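Long-range contacts in molinate hydrolase (Gulosibacter molinativorax, PDB 4UB9), which probably hydrolyses a carbon-nitrogen bond other than a peptide bond in thiocarbamates such as molinate, as a zinc-binding member of the amidohydrolase family: residues R117-Y122 with D202-M207; G110-L115 with G179-D184; H99-I104 with Y123-E128. All blocks are in the same frame, centred on the assembly; numbering follows the deposited sequence.

The three contacts cluster on one side of the chain's centre, within the amidohydrolase region, their centres 10 to 14 Å apart. Contacts 1 and 2 share helix 111-118: contact 1 pairs its end with helix 198-209, contact 2 its start with the loop between strand 174-175 and that helix. Contact 3 is more local, joining the loop that runs into helix 103-106 to helix 122-135, with helix 111-118 between them in the chain. Along the chain each pair of contacts interleaves. Polar ties also link them, among them one between Y114 OH and D102 N. The result is one continuous packed region, and each contact also touches a second subunit.

Contact 1. Residues R117-Y122 with D202-M207; sequences RFEGNY and DRMDAM
A salt bridge and a methionine-aromatic cluster lie side by side where the chain leaving helix 111-118 faces helix 198-209. E119, in the type II turn F118-N121, reaches out with its chain extended beyond CG, while R203 bends at chi3 (73°) to present its guanidinium side-on. R203 NE donates to E119 OE2 at 2.8 Å, and R203 NH2 donates to E119 OE1 at 2.9 Å. Both oxygens use their syn lone pairs, and carboxylate and guanidinium are nearly coplanar, 15° apart, so the pair is gripped in a fixed orientation. Each partner is also engaged across the subunit boundary: E119 OE1 meets R117 NH1 of the second subunit, and R203 NH1 meets D380 OD1 of that subunit.

The aromatic cluster centres on Y122. M207 CE sits over one ring face, 3.8 Å from the centroid, as a CH-pi contact, with its sulfur approaching obliquely. On the opposite face lies F118 O, 3.6 Å above the ring plane. A second Met-aromatic contact comes from M204, whose chain bends at chi2 and chi3. Its SD stands oblique to the Y122 ring, 5.3 Å from the centroid, and comes closest at Y122 OH, 3.3 Å away; that hydroxyl's hydrogen bond is with L115 O. The M204 methyl CE lies 3.4 Å from E119 OE2.

An alanine in place of R203 would remove both bonds to E119 and the link to D380 of the second subunit, and would probably leave the glutamate less firmly oriented at the interface. The chemistry thus implies a junction in which M207 and the F118 carbonyl sandwich the Y122 ring, with L115 O binding its hydroxyl, while a shared charge network, in which E119 and R203 each have more than one partner, couples this pair of segments to the neighbouring subunit.

Contact 2. Residues G110-L115 with G179-D184; sequences GGIEYL and GPFTGD
A type I beta turn, G179-T182, in the loop that follows strand 174-175 docks against the first turns of helix 111-118. The turn's second and third residues, P180 and F181, carry the contact; the side-chain contacts are all apolar, and the five touching residues are buried. F181 does most of the work. Its CG is anti to the carbonyl carbon (chi1 -58°), which brings the ring tip up against the helix. There the ring meets the backbone edge-on, with F181 CZ 4.1 Å from G111 C.

Two side chains of the helix flank that tip. L115 slides past the phenylalanine in the opposite direction, placing its CD1 3.8 Å from F181 CE2 and equally close to CZ. I112 crosses obliquely, and its CG1 comes within 4.0 Å of F181 CE1. P180 adds a looser touch, its CG lying 4.4 Å from L115 CD1.

Around this cluster, D205 and M204 of helix 198-209 meet the phenylalanine, D205 OD1 accepting a hydrogen bond from F181 N. M106 of helix 103-106 packs on both L115 and P180, while I112 also packs on I112 of the second subunit. The loop is thus wedged among three helices, with the P180 side chain about 13 Å from the bound zinc.

Contact 3. Residues H99-I104 with Y123-E128; sequences HLLDGI and YKVIEE
Two leucines pack against a valine and an isoleucine where the chain after strand 97-98 presses on helix 122-135, and the side chains meet mostly crosswise. L100 points at the helix and crosses I126 at about a right angle. The methyl I126 CG2 nests against it, 3.7 Å from L100 CB and 3.8 Å from L100 CD1. Backbones come close here, the CA atoms of L100 and I126 being only 5.0 Å apart.

L101 takes the other flank of the same isoleucine. Its CG is anti to the carbonyl carbon (chi1 -70°), and the extended leucine brings its branch to the helix even though its CB does not start out in that direction. L101 CD2 lies 3.6 Å from V125 CG1, the two side chains again crossing nearly perpendicular, whereas L101 CG meets I126 CG1 obliquely at 4.0 Å. The carbonyl of L100 faces the same surface, its O 4.0 Å from V125 CG1.

Neighbouring elements close the cluster: Y114 of helix 111-118 touches L101 and V125, and I168 of strand 167-170 touches L100 and I126. Beyond the leucines, D102 caps the short helix 103-106 through a bond from M105 N to its OD1. The contact thus packs the loop after strands 88-95 and 97-98 against helix 122-135, the last helix of the crossover that joins the parallel, neighbouring strands 88-95 and 138-143, consistent with the TIM-barrel clan to which amidohydrolases belong.

Contact 1. Residues R117-Y122 with D202-M207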
ATOM      1  N   ARG A 117      16.227  16.928  -5.180  1.00 32.33           N
ATOM      2  CA  ARG A 117      16.336  18.253  -5.755  1.00 34.40           C
ATOM      3  C   ARG A 117      17.605  18.927  -5.317  1.00 33.36           C
ATOM      4  O   ARG A 117      18.197  19.676  -6.060  1.00 32.87           O
ATOM      5  CB  ARG A 117      15.121  19.108  -5.376  1.00 36.15           C
ATOM      6  CG  ARG A 117      14.998  20.421  -6.165  1.00 38.02           C
ATOM      7  CD  ARG A 117      13.836  21.266  -5.638  1.00 37.68           C
ATOM      8  NE  ARG A 117      12.535  20.644  -5.781  1.00 35.99           N
ATOM      9  CZ  ARG A 117      11.832  20.632  -6.912  1.00 36.43           C
ATOM     10  NH1 ARG A 117      12.302  21.205  -8.004  1.00 36.73           N
ATOM     11  NH2 ARG A 117      10.644  20.014  -6.957  1.00 33.50           N
ATOM     12  N   PHE A 118      18.008  18.705  -4.070  1.00 32.56           N
ATOM     13  CA  PHE A 118      19.160  19.450  -3.531  1.00 31.70           C
ATOM     14  C   PHE A 118      20.455  18.685  -3.399  1.00 32.83           C
ATOM     15  O   PHE A 118      21.415  19.229  -2.889  1.00 31.80           O
ATOM     16  CB  PHE A 118      18.770  20.118  -2.227  1.00 35.60           C
ATOM     17  CG  PHE A 118      17.630  21.065  -2.411  1.00 34.88           C
ATOM     18  CD1 PHE A 118      17.791  22.187  -3.207  1.00 36.35           C
ATOM     19  CD2 PHE A 118      16.383  20.783  -1.915  1.00 34.23           C
ATOM     20  CE1 PHE A 118      16.736  23.050  -3.455  1.00 35.04           C
ATOM     21  CE2 PHE A 118      15.308  21.637  -2.159  1.00 36.40           C
ATOM     22  CZ  PHE A 118      15.496  22.775  -2.934  1.00 36.43           C
ATOM     23  N   GLU A 119      20.503  17.452  -3.910  1.00 35.77           N
ATOM     24  CA  GLU A 119      21.731  16.651  -3.873  1.00 37.77           C
ATOM     25  C   GLU A 119      22.843  17.441  -4.554  1.00 40.30           C
ATOM     26  O   GLU A 119      22.632  17.970  -5.612  1.00 38.28           O
ATOM     27  CB  GLU A 119      21.603  15.280  -4.557  1.00 37.34           C
ATOM     28  CG  GLU A 119      22.794  14.370  -4.224  1.00 39.05           C
ATOM     29  CD  GLU A 119      22.596  12.889  -4.508  1.00 34.47           C
ATOM     30  OE1 GLU A 119      21.783  12.543  -5.388  1.00 32.54           O
ATOM     31  OE2 GLU A 119      23.264  12.054  -3.847  1.00 34.99           O
ATOM     32  N   GLY A 120      24.009  17.516  -3.918  1.00 38.75           N
ATOM     33  CA  GLY A 120      25.104  18.351  -4.396  1.00 38.89           C
ATOM     34  C   GLY A 120      25.236  19.640  -3.581  1.00 42.00           C
ATOM     35  O   GLY A 120      26.295  20.261  -3.590  1.00 37.91           O
ATOM     36  N   ASN A 121      24.157  20.043  -2.912  1.00 37.18           N
ATOM     37  CA  ASN A 121      24.110  21.308  -2.198  1.00 37.74           C
ATOM     38  C   ASN A 121      23.607  21.252  -0.780  1.00 37.61           C
ATOM     39  O   ASN A 121      23.102  22.244  -0.241  1.00 38.22           O
ATOM     40  CB  ASN A 121      23.203  22.285  -2.946  1.00 40.44           C
ATOM     41  CG  ASN A 121      23.824  22.820  -4.202  1.00 44.30           C
ATOM     42  OD1 ASN A 121      23.287  22.613  -5.286  1.00 39.73           O
ATOM     43  ND2 ASN A 121      24.993  23.405  -4.086  1.00 43.84           N
ATOM     44  N   TYR A 122      23.689  20.090  -0.164  1.00 35.66           N
ATOM     45  CA  TYR A 122      23.066  19.933   1.142  1.00 32.83           C
ATOM     46  C   TYR A 122      23.637  20.940   2.137  1.00 32.68           C
ATOM     47  O   TYR A 122      22.879  21.518   2.917  1.00 33.55           O
ATOM     48  CB  TYR A 122      23.203  18.500   1.652  1.00 32.21           C
ATOM     49  CG  TYR A 122      22.490  17.480   0.803  1.00 29.04           C
ATOM     50  CD1 TYR A 122      21.150  17.628   0.462  1.00 31.22           C
ATOM     51  CD2 TYR A 122      23.146  16.349   0.373  1.00 30.47           C
ATOM     52  CE1 TYR A 122      20.493  16.682  -0.303  1.00 31.46           C
ATOM     53  CE2 TYR A 122      22.510  15.391  -0.372  1.00 30.87           C
ATOM     54  CZ  TYR A 122      21.188  15.546  -0.721  1.00 32.13           C
ATOM     55  OH  TYR A 122      20.578  14.582  -1.487  1.00 27.33           O
ATOM     56  N   ASP A 202      19.523   4.067  -0.639  1.00 30.26           N
ATOM     57  CA  ASP A 202      20.675   3.592   0.152  1.00 30.54           C
ATOM     58  C   ASP A 202      21.694   4.679   0.357  1.00 28.28           C
ATOM     59  O   ASP A 202      22.307   4.814   1.411  1.00 33.31           O
ATOM     60  CB  ASP A 202      21.358   2.359  -0.504  1.00 31.03           C
ATOM     61  CG  ASP A 202      20.535   1.103  -0.389  1.00 32.26           C
ATOM     62  OD1 ASP A 202      19.547   1.054   0.378  1.00 35.29           O
ATOM     63  OD2 ASP A 202      20.833   0.130  -1.103  1.00 40.18           O
ATOM     64  N   ARG A 203      21.927   5.444  -0.678  1.00 30.80           N
ATOM     65  CA  ARG A 203      22.934   6.524  -0.580  1.00 31.30           C
ATOM     66  C   ARG A 203      22.493   7.580   0.447  1.00 29.71           C
ATOM     67  O   ARG A 203      23.293   8.096   1.208  1.00 30.77           O
ATOM     68  CB  ARG A 203      23.178   7.151  -1.966  1.00 32.71           C
ATOM     69  CG  ARG A 203      24.214   8.281  -1.956  1.00 32.56           C
ATOM     70  CD  ARG A 203      24.691   8.618  -3.329  1.00 30.23           C
ATOM     71  NE  ARG A 203      23.693   9.348  -4.121  1.00 33.46           N
ATOM     72  CZ  ARG A 203      23.053   8.883  -5.199  1.00 31.04           C
ATOM     73  NH1 ARG A 203      23.174   7.624  -5.604  1.00 28.35           N
ATOM     74  NH2 ARG A 203      22.220   9.678  -5.866  1.00 31.32           N
ATOM     75  N   MET A 204      21.198   7.852   0.481  1.00 30.49           N
ATOM     76  CA  MET A 204      20.658   8.826   1.429  1.00 32.52           C
ATOM     77  C   MET A 204      20.662   8.280   2.840  1.00 34.53           C
ATOM     78  O   MET A 204      21.071   8.967   3.788  1.00 36.21           O
ATOM     79  CB  MET A 204      19.228   9.234   1.065  1.00 32.94           C
ATOM     80  CG  MET A 204      19.100  10.008  -0.235  1.00 35.95           C
ATOM     81  SD  MET A 204      19.954  11.606  -0.240  1.00 35.74           S
ATOM     82  CE  MET A 204      21.517  11.198  -1.006  1.00 35.37           C
ATOM     83  N   ASP A 205      20.199   7.053   3.006  1.00 29.17           N
ATOM     84  CA  ASP A 205      20.279   6.442   4.341  1.00 31.31           C
ATOM     85  C   ASP A 205      21.721   6.453   4.880  1.00 32.13           C
ATOM     86  O   ASP A 205      21.952   6.714   6.069  1.00 32.55           O
ATOM     87  CB  ASP A 205      19.732   5.018   4.328  1.00 32.00           C
ATOM     88  CG  ASP A 205      18.179   5.011   4.313  1.00 37.40           C
ATOM     89  OD1 ASP A 205      17.581   6.091   4.570  1.00 36.60           O
ATOM     90  OD2 ASP A 205      17.564   3.943   4.072  1.00 36.13           O
ATOM     91  N   ALA A 206      22.690   6.148   4.022  1.00 28.19           N
ATOM     92  CA  ALA A 206      24.104   6.083   4.486  1.00 29.94           C
ATOM     93  C   ALA A 206      24.632   7.434   4.924  1.00 28.81           C
ATOM     94  O   ALA A 206      25.342   7.539   5.921  1.00 30.04           O
ATOM     95  CB  ALA A 206      24.989   5.510   3.416  1.00 29.09           C
ATOM     96  N   MET A 207      24.243   8.497   4.250  1.00 31.38           N
ATOM     97  CA  MET A 207      24.748   9.816   4.691  1.00 32.58           C
ATOM     98  C   MET A 207      24.093  10.330   5.997  1.00 31.78           C
ATOM     99  O   MET A 207      24.683  11.140   6.713  1.00 34.23           O
ATOM    100  CB  MET A 207      24.718  10.863   3.576  1.00 36.65           C
ATOM    101  CG  MET A 207      23.390  11.509   3.280  1.00 42.59           C
ATOM    102  SD  MET A 207      23.601  13.016   2.285  1.00 46.91           S
ATOM    103  CE  MET A 207      21.881  13.544   2.440  1.00 46.52           C
TER

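Contact 2. Residues G110-L115 with G179-D184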
ATOM      1  N   GLY A 110       7.431  14.103   0.881  1.00 31.84           N
ATOM      2  CA  GLY A 110       8.392  15.120   0.446  1.00 32.14           C
ATOM      3  C   GLY A 110       9.848  14.724   0.456  1.00 31.37           C
ATOM      4  O   GLY A 110      10.689  15.414  -0.149  1.00 33.57           O
ATOM      5  N   GLY A 111      10.172  13.676   1.203  1.00 29.92           N
ATOM      6  CA  GLY A 111      11.582  13.264   1.377  1.00 30.67           C
ATOM      7  C   GLY A 111      12.317  13.053   0.063  1.00 31.32           C
ATOM      8  O   GLY A 111      13.446  13.506  -0.121  1.00 32.38           O
ATOM      9  N   ILE A 112      11.660  12.371  -0.869  1.00 31.00           N
ATOM     10  CA  ILE A 112      12.314  12.017  -2.104  1.00 29.43           C
ATOM     11  C   ILE A 112      12.617  13.278  -2.889  1.00 33.32           C
ATOM     12  O   ILE A 112      13.762  13.504  -3.282  1.00 32.05           O
ATOM     13  CB  ILE A 112      11.498  11.089  -2.965  1.00 27.02           C
ATOM     14  CG1 ILE A 112      11.283   9.743  -2.272  1.00 28.78           C
ATOM     15  CG2 ILE A 112      12.233  10.819  -4.284  1.00 27.03           C
ATOM     16  CD1 ILE A 112      10.224   8.902  -2.931  1.00 27.50           C
ATOM     17  N   GLU A 113      11.576  14.065  -3.127  1.00 29.79           N
ATOM     18  CA  GLU A 113      11.680  15.243  -3.993  1.00 30.94           C
ATOM     19  C   GLU A 113      12.658  16.244  -3.431  1.00 28.81           C
ATOM     20  O   GLU A 113      13.520  16.762  -4.142  1.00 32.04           O
ATOM     21  CB  GLU A 113      10.323  15.906  -4.269  1.00 33.11           C
ATOM     22  CG  GLU A 113       9.576  16.403  -3.037  1.00 34.96           C
ATOM     23  CD  GLU A 113       8.078  16.558  -3.274  1.00 37.24           C
ATOM     24  OE1 GLU A 113       7.631  17.666  -3.687  1.00 41.84           O
ATOM     25  OE2 GLU A 113       7.326  15.594  -2.983  1.00 37.73           O
ATOM     26  N   TYR A 114      12.615  16.436  -2.132  1.00 29.25           N
ATOM     27  CA  TYR A 114      13.549  17.362  -1.479  1.00 27.73           C
ATOM     28  C   TYR A 114      15.014  16.895  -1.565  1.00 28.40           C
ATOM     29  O   TYR A 114      15.909  17.649  -1.945  1.00 25.96           O
ATOM     30  CB  TYR A 114      13.121  17.478  -0.042  1.00 28.73           C
ATOM     31  CG  TYR A 114      13.949  18.291   0.940  1.00 31.26           C
ATOM     32  CD1 TYR A 114      13.837  19.697   1.006  1.00 33.21           C
ATOM     33  CD2 TYR A 114      14.726  17.674   1.893  1.00 33.03           C
ATOM     34  CE1 TYR A 114      14.515  20.432   1.965  1.00 31.53           C
ATOM     35  CE2 TYR A 114      15.406  18.414   2.874  1.00 31.89           C
ATOM     36  CZ  TYR A 114      15.311  19.780   2.883  1.00 35.08           C
ATOM     37  OH  TYR A 114      15.979  20.476   3.848  1.00 37.88           O
ATOM     38  N   LEU A 115      15.267  15.643  -1.212  1.00 26.39           N
ATOM     39  CA  LEU A 115      16.668  15.187  -1.217  1.00 27.79           C
ATOM     40  C   LEU A 115      17.237  15.084  -2.633  1.00 29.75           C
ATOM     41  O   LEU A 115      18.439  15.268  -2.836  1.00 28.79           O
ATOM     42  CB  LEU A 115      16.822  13.870  -0.470  1.00 28.33           C
ATOM     43  CG  LEU A 115      16.599  14.029   1.057  1.00 28.78           C
ATOM     44  CD1 LEU A 115      16.544  12.679   1.767  1.00 32.17           C
ATOM     45  CD2 LEU A 115      17.684  14.866   1.672  1.00 29.26           C
ATOM     46  N   GLY A 179      17.778   5.690   8.794  1.00 31.79           N
ATOM     47  CA  GLY A 179      17.759   6.872   7.949  1.00 31.25           C
ATOM     48  C   GLY A 179      16.363   7.090   7.388  1.00 31.01           C
ATOM     49  O   GLY A 179      15.432   6.329   7.677  1.00 28.33           O
ATOM     50  N   PRO A 180      16.216   8.128   6.576  1.00 29.02           N
ATOM     51  CA  PRO A 180      14.891   8.584   6.093  1.00 30.46           C
ATOM     52  C   PRO A 180      14.182   7.629   5.165  1.00 31.33           C
ATOM     53  O   PRO A 180      12.989   7.793   4.951  1.00 30.71           O
ATOM     54  CB  PRO A 180      15.196   9.896   5.372  1.00 28.60           C
ATOM     55  CG  PRO A 180      16.666   9.808   5.034  1.00 31.54           C
ATOM     56  CD  PRO A 180      17.299   9.017   6.137  1.00 30.05           C
ATOM     57  N   PHE A 181      14.857   6.621   4.631  1.00 31.63           N
ATOM     58  CA  PHE A 181      14.141   5.645   3.759  1.00 30.76           C
ATOM     59  C   PHE A 181      14.058   4.255   4.412  1.00 30.56           C
ATOM     60  O   PHE A 181      13.973   3.237   3.787  1.00 32.31           O
ATOM     61  CB  PHE A 181      14.708   5.668   2.378  1.00 29.02           C
ATOM     62  CG  PHE A 181      14.626   7.029   1.784  1.00 32.91           C
ATOM     63  CD1 PHE A 181      13.386   7.599   1.564  1.00 33.07           C
ATOM     64  CD2 PHE A 181      15.768   7.798   1.572  1.00 29.33           C
ATOM     65  CE1 PHE A 181      13.293   8.897   1.087  1.00 32.93           C
ATOM     66  CE2 PHE A 181      15.665   9.080   1.107  1.00 30.33           C
ATOM     67  CZ  PHE A 181      14.424   9.623   0.857  1.00 30.16           C
ATOM     68  N   THR A 182      13.879   4.333   5.699  1.00 32.67           N
ATOM     69  CA  THR A 182      13.879   3.229   6.624  1.00 34.69           C
ATOM     70  C   THR A 182      12.484   3.201   7.279  1.00 35.05           C
ATOM     71  O   THR A 182      11.680   4.090   7.090  1.00 37.27           O
ATOM     72  CB  THR A 182      14.980   3.590   7.630  1.00 34.92           C
ATOM     73  OG1 THR A 182      16.149   2.852   7.333  1.00 39.04           O
ATOM     74  CG2 THR A 182      14.576   3.448   8.977  1.00 34.27           C
ATOM     75  N   GLY A 183      12.210   2.180   8.057  1.00 33.95           N
ATOM     76  CA  GLY A 183      10.950   2.075   8.801  1.00 32.60           C
ATOM     77  C   GLY A 183      10.683   3.208   9.761  1.00 31.07           C
ATOM     78  O   GLY A 183       9.519   3.530  10.093  1.00 33.92           O
ATOM     79  N   ASP A 184      11.761   3.750  10.270  1.00 28.44           N
ATOM     80  CA  ASP A 184      11.697   4.915  11.138  1.00 33.33           C
ATOM     81  C   ASP A 184      11.016   6.185  10.545  1.00 32.12           C
ATOM     82  O   ASP A 184      10.639   7.078  11.287  1.00 29.53           O
ATOM     83  CB  ASP A 184      13.082   5.240  11.640  1.00 37.68           C
ATOM     84  CG  ASP A 184      13.605   4.190  12.610  1.00 43.04           C
ATOM     85  OD1 ASP A 184      12.899   3.816  13.527  1.00 57.25           O
ATOM     86  OD2 ASP A 184      14.738   3.769  12.490  1.00 48.59           O
TER

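Contact 3. Residues H99-I104 with Y123-E128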
ATOM      1  N   HIS A  99      16.255  20.901  12.991  1.00 29.11           N
ATOM      2  CA  HIS A  99      16.798  20.050  11.934  1.00 30.44           C
ATOM      3  C   HIS A  99      16.962  20.880  10.668  1.00 32.93           C
ATOM      4  O   HIS A  99      15.993  21.251   9.997  1.00 35.87           O
ATOM      5  CB  HIS A  99      15.899  18.866  11.697  1.00 29.82           C
ATOM      6  CG  HIS A  99      15.712  18.029  12.918  1.00 31.97           C
ATOM      7  ND1 HIS A  99      14.488  17.837  13.519  1.00 36.22           N
ATOM      8  CD2 HIS A  99      16.600  17.342  13.665  1.00 33.22           C
ATOM      9  CE1 HIS A  99      14.631  17.080  14.592  1.00 33.63           C
ATOM     10  NE2 HIS A  99      15.900  16.754  14.695  1.00 33.97           N
ATOM     11  N   LEU A 100      18.215  21.136  10.340  1.00 30.07           N
ATOM     12  CA  LEU A 100      18.581  22.018   9.254  1.00 31.79           C
ATOM     13  C   LEU A 100      18.476  21.370   7.855  1.00 35.42           C
ATOM     14  O   LEU A 100      18.456  22.082   6.845  1.00 33.05           O
ATOM     15  CB  LEU A 100      19.976  22.597   9.495  1.00 34.16           C
ATOM     16  CG  LEU A 100      20.021  23.414  10.817  1.00 36.49           C
ATOM     17  CD1 LEU A 100      21.422  23.893  11.144  1.00 39.96           C
ATOM     18  CD2 LEU A 100      19.084  24.637  10.794  1.00 36.67           C
ATOM     19  N   LEU A 101      18.434  20.031   7.812  1.00 33.59           N
ATOM     20  CA  LEU A 101      17.757  19.297   6.737  1.00 35.22           C
ATOM     21  C   LEU A 101      16.467  18.817   7.373  1.00 40.99           C
ATOM     22  O   LEU A 101      16.492  18.185   8.434  1.00 52.18           O
ATOM     23  CB  LEU A 101      18.570  18.108   6.244  1.00 36.00           C
ATOM     24  CG  LEU A 101      19.856  18.409   5.463  1.00 38.27           C
ATOM     25  CD1 LEU A 101      20.524  17.132   4.958  1.00 37.36           C
ATOM     26  CD2 LEU A 101      19.562  19.310   4.281  1.00 39.24           C
ATOM     27  N   ASP A 102      15.336  19.099   6.741  1.00 40.44           N
ATOM     28  CA  ASP A 102      14.025  19.040   7.421  1.00 37.00           C
ATOM     29  C   ASP A 102      13.522  17.634   7.679  1.00 34.57           C
ATOM     30  O   ASP A 102      12.872  17.007   6.859  1.00 33.99           O
ATOM     31  CB  ASP A 102      12.968  19.808   6.617  1.00 44.29           C
ATOM     32  CG  ASP A 102      11.675  20.005   7.387  1.00 46.10           C
ATOM     33  OD1 ASP A 102      11.409  19.279   8.388  1.00 50.57           O
ATOM     34  OD2 ASP A 102      10.954  20.944   7.019  1.00 53.73           O
ATOM     35  N   GLY A 103      13.770  17.156   8.877  1.00 34.50           N
ATOM     36  CA  GLY A 103      13.455  15.774   9.225  1.00 31.85           C
ATOM     37  C   GLY A 103      11.994  15.489   9.469  1.00 37.03           C
ATOM     38  O   GLY A 103      11.503  14.370   9.186  1.00 38.32           O
ATOM     39  N   ILE A 104      11.288  16.465  10.022  1.00 36.65           N
ATOM     40  CA  ILE A 104       9.845  16.287  10.295  1.00 39.87           C
ATOM     41  C   ILE A 104       9.137  16.068   8.976  1.00 37.19           C
ATOM     42  O   ILE A 104       8.293  15.184   8.846  1.00 39.68           O
ATOM     43  CB  ILE A 104       9.227  17.501  11.029  1.00 41.27           C
ATOM     44  CG1 ILE A 104       9.692  17.483  12.475  1.00 43.07           C
ATOM     45  CG2 ILE A 104       7.708  17.497  10.948  1.00 40.43           C
ATOM     46  CD1 ILE A 104       9.015  16.458  13.355  1.00 43.57           C
ATOM     47  N   TYR A 123      24.943  21.214   2.063  1.00 31.89           N
ATOM     48  CA  TYR A 123      25.543  22.166   3.000  1.00 33.25           C
ATOM     49  C   TYR A 123      24.928  23.556   2.835  1.00 34.75           C
ATOM     50  O   TYR A 123      24.781  24.291   3.815  1.00 33.97           O
ATOM     51  CB  TYR A 123      27.071  22.243   2.911  1.00 36.83           C
ATOM     52  CG  TYR A 123      27.669  22.900   1.675  1.00 36.16           C
ATOM     53  CD1 TYR A 123      27.793  22.190   0.494  1.00 44.60           C
ATOM     54  CD2 TYR A 123      28.082  24.215   1.690  1.00 38.56           C
ATOM     55  CE1 TYR A 123      28.295  22.783  -0.652  1.00 45.38           C
ATOM     56  CE2 TYR A 123      28.638  24.811   0.566  1.00 43.78           C
ATOM     57  CZ  TYR A 123      28.744  24.084  -0.607  1.00 46.52           C
ATOM     58  OH  TYR A 123      29.316  24.631  -1.739  1.00 54.37           O
ATOM     59  N   LYS A 124      24.553  23.909   1.611  1.00 35.74           N
ATOM     60  CA  LYS A 124      23.908  25.223   1.362  1.00 37.26           C
ATOM     61  C   LYS A 124      22.488  25.256   1.852  1.00 37.11           C
ATOM     62  O   LYS A 124      22.004  26.285   2.292  1.00 38.66           O
ATOM     63  CB  LYS A 124      23.930  25.566  -0.106  1.00 39.73           C
ATOM     64  CG  LYS A 124      25.304  25.972  -0.576  1.00 49.27           C
ATOM     65  CD  LYS A 124      25.334  26.341  -2.046  1.00 54.62           C
ATOM     66  CE  LYS A 124      26.728  26.809  -2.399  1.00 62.43           C
ATOM     67  NZ  LYS A 124      27.019  26.609  -3.837  1.00 64.52           N
ATOM     68  N   VAL A 125      21.812  24.114   1.763  1.00 33.45           N
ATOM     69  CA  VAL A 125      20.471  24.006   2.316  1.00 32.17           C
ATOM     70  C   VAL A 125      20.548  24.287   3.824  1.00 32.44           C
ATOM     71  O   VAL A 125      19.704  24.972   4.413  1.00 34.62           O
ATOM     72  CB  VAL A 125      19.879  22.611   2.107  1.00 33.32           C
ATOM     73  CG1 VAL A 125      18.576  22.422   2.886  1.00 33.32           C
ATOM     74  CG2 VAL A 125      19.660  22.372   0.638  1.00 37.89           C
ATOM     75  N   ILE A 126      21.562  23.711   4.453  1.00 32.14           N
ATOM     76  CA  ILE A 126      21.725  23.829   5.886  1.00 33.16           C
ATOM     77  C   ILE A 126      22.040  25.289   6.247  1.00 35.24           C
ATOM     78  O   ILE A 126      21.500  25.843   7.194  1.00 34.41           O
ATOM     79  CB  ILE A 126      22.813  22.876   6.392  1.00 32.70           C
ATOM     80  CG1 ILE A 126      22.282  21.448   6.353  1.00 33.71           C
ATOM     81  CG2 ILE A 126      23.221  23.222   7.827  1.00 29.74           C
ATOM     82  CD1 ILE A 126      23.327  20.390   6.625  1.00 33.32           C
ATOM     83  N   GLU A 127      22.921  25.913   5.475  1.00 40.65           N
ATOM     84  CA  GLU A 127      23.245  27.355   5.691  1.00 40.72           C
ATOM     85  C   GLU A 127      22.017  28.231   5.525  1.00 35.40           C
ATOM     86  O   GLU A 127      21.719  29.056   6.386  1.00 33.44           O
ATOM     87  CB  GLU A 127      24.363  27.826   4.788  1.00 40.56           C
ATOM     88  CG  GLU A 127      25.690  27.201   5.200  1.00 45.69           C
ATOM     89  CD  GLU A 127      26.789  27.306   4.147  1.00 47.30           C
ATOM     90  OE1 GLU A 127      26.562  27.964   3.103  1.00 52.83           O
ATOM     91  OE2 GLU A 127      27.883  26.727   4.376  1.00 43.97           O
ATOM     92  N   GLU A 128      21.280  28.010   4.460  1.00 35.81           N
ATOM     93  CA  GLU A 128      19.994  28.729   4.241  1.00 35.16           C
ATOM     94  C   GLU A 128      19.069  28.594   5.474  1.00 38.18           C
ATOM     95  O   GLU A 128      18.480  29.572   5.943  1.00 31.85           O
ATOM     96  CB  GLU A 128      19.259  28.202   3.007  1.00 33.42           C
ATOM     97  CG  GLU A 128      17.896  28.833   2.738  1.00 35.18           C
ATOM     98  CD  GLU A 128      17.123  28.199   1.583  1.00 39.41           C
ATOM     99  OE1 GLU A 128      17.299  26.985   1.353  1.00 41.91           O
ATOM    100  OE2 GLU A 128      16.330  28.890   0.893  1.00 42.12           O
TER